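Local coordinates for protein eEF1A lysine and N-terminal methyltransferase (Homo sapiens, PDB 5WCJ) that methylates the translation elongation factor eEF1A at its N-terminal glycine and at a lysine, the N-terminal reaction belonging to the C-terminal domain modelled here, at residues His97-Gly101 and Leu102-Ala106. Sequence-based numbering, arbitrary orientation.
Sequences HIADG and LDYIA. With SAH (S-adenosyl-L-homocysteine), chain F.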
# COMPACT_ATOMS: atom_id res chain seq x y z
N HIS A 97 13.84 -0.51 2.62
CA HIS A 97 14.62 0.55 3.26
C HIS A 97 14.31 0.51 4.76
O HIS A 97 13.14 0.51 5.16
CB HIS A 97 14.24 1.87 2.66
CG HIS A 97 14.43 1.94 1.18
ND1 HIS A 97 13.48 1.52 0.28
CD2 HIS A 97 15.48 2.37 0.44
CE1 HIS A 97 13.93 1.69 -0.96
NE2 HIS A 97 15.15 2.20 -0.88
N ILE A 98 15.35 0.49 5.59
CA ILE A 98 15.19 0.50 7.03
C ILE A 98 15.18 1.95 7.46
O ILE A 98 16.20 2.61 7.41
CB ILE A 98 16.27 -0.32 7.77
CG1 ILE A 98 16.24 -1.79 7.30
CG2 ILE A 98 16.05 -0.27 9.28
CD1 ILE A 98 14.89 -2.49 7.51
N ALA A 99 14.00 2.43 7.86
CA ALA A 99 13.75 3.83 8.17
C ALA A 99 12.37 3.97 8.79
O ALA A 99 11.48 3.10 8.61
CB ALA A 99 13.85 4.68 6.91
N ASP A 100 12.18 5.06 9.53
CA ASP A 100 10.86 5.49 9.94
C ASP A 100 10.18 5.96 8.66
O ASP A 100 10.73 6.77 7.93
CB ASP A 100 11.01 6.65 10.93
CG ASP A 100 9.71 7.11 11.55
OD1 ASP A 100 8.58 6.92 10.99
OD2 ASP A 100 9.82 7.73 12.63
N GLY A 101 8.98 5.44 8.36
CA GLY A 101 8.25 5.90 7.15
C GLY A 101 8.01 7.42 7.09
O GLY A 101 7.95 7.99 6.02
N LEU A 102 7.86 8.06 8.24
CA LEU A 102 7.68 9.53 8.31
C LEU A 102 8.90 10.26 7.73
O LEU A 102 8.77 11.07 6.79
CB LEU A 102 7.40 9.97 9.72
CG LEU A 102 6.09 9.50 10.31
CD1 LEU A 102 6.17 9.60 11.80
CD2 LEU A 102 4.87 10.23 9.73
N ASP A 103 10.08 9.85 8.20
CA ASP A 103 11.35 10.40 7.70
C ASP A 103 11.55 10.09 6.24
O ASP A 103 11.92 10.96 5.46
CB ASP A 103 12.54 9.84 8.50
CG ASP A 103 12.50 10.18 9.97
OD1 ASP A 103 12.02 11.28 10.34
OD2 ASP A 103 12.98 9.34 10.79
N TYR A 104 11.25 8.84 5.84
CA TYR A 104 11.46 8.42 4.48
C TYR A 104 10.59 9.18 3.50
O TYR A 104 11.06 9.65 2.46
CB TYR A 104 11.19 6.90 4.36
CG TYR A 104 11.66 6.34 3.05
CD1 TYR A 104 13.00 5.99 2.89
CD2 TYR A 104 10.80 6.16 1.99
CE1 TYR A 104 13.47 5.49 1.70
CE2 TYR A 104 11.26 5.65 0.77
CZ TYR A 104 12.60 5.31 0.66
OH TYR A 104 13.10 4.79 -0.49
N ILE A 105 9.29 9.30 3.81
CA ILE A 105 8.39 10.03 2.90
C ILE A 105 8.76 11.55 2.87
O ILE A 105 8.72 12.16 1.80
CB ILE A 105 6.93 9.78 3.29
CG1 ILE A 105 6.57 8.34 2.86
CG2 ILE A 105 5.99 10.80 2.67
CD1 ILE A 105 5.25 7.84 3.42
N ALA A 106 9.11 12.11 4.01
CA ALA A 106 9.56 13.53 4.06
C ALA A 106 10.75 13.75 3.13
O ALA A 106 10.71 14.67 2.32
CB ALA A 106 9.85 13.98 5.49
CG SAH F . 1.96 -5.15 9.77
SD SAH F . 3.04 -5.10 11.22
C5' SAH F . 3.39 -3.33 11.43
C4' SAH F . 4.76 -3.04 10.85
O4' SAH F . 4.98 -1.61 10.89
C3' SAH F . 5.91 -3.68 11.65
O3' SAH F . 6.82 -4.32 10.76
C2' SAH F . 6.56 -2.47 12.34
O2' SAH F . 7.95 -2.57 12.60
C1' SAH F . 6.32 -1.41 11.28
N9 SAH F . 6.46 -0.03 11.73
C8 SAH F . 6.05 0.50 12.92
N7 SAH F . 6.23 1.79 13.02
C5 SAH F . 6.80 2.14 11.81
C6 SAH F . 7.21 3.37 11.28
N6 SAH F . 7.10 4.55 11.93
N1 SAH F . 7.75 3.37 10.04
C2 SAH F . 7.87 2.20 9.38
N3 SAH F . 7.49 0.98 9.78
C4 SAH F . 6.95 1.02 11.01
O HOH W 1 14.30 7.03 9.91
O HOH W 2 12.27 8.63 13.57
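His97, at the end of edge strand 94-98, turns one imidazole face to Tyr104: the phenol OH sits 3.2 Å above the ring plane, over its centre, with the two rings inclined at 39°. His97 gets there with CG anti to its carbonyl carbon (chi1 -58°). Replacing it with an alanine takes away the face over the Tyr104 hydroxyl, and the phenol would probably be freer to shift. Ala99 CB adds a looser apolar touch to Tyr104 CB at 4.3 Å. Asp100 is the N-cap of helix 101-109. Its OD1 accepts from Leu102 N at 3.1 Å, the amide approaching from above the carboxylate plane, and also from adenine N6 of S-adenosylhomocysteine at 2.9 Å. Two waters link Asp100 to Asp103, one through Asp100 N and one through OD2; both donate to Asp103 OD2, which probably eases the closeness of the two acids. The Asp100 carbonyl receives Tyr104 N. Gly101 N points almost straight at adenine N1 (2.9 Å, 178°), while its carbonyl takes Ile105 N. In this Rossmann-like methyltransferase domain the strand-to-helix turn therefore reads both the donor and acceptor of the adenine edge, with one carboxylate oxygen shared between the bound product and the helix start.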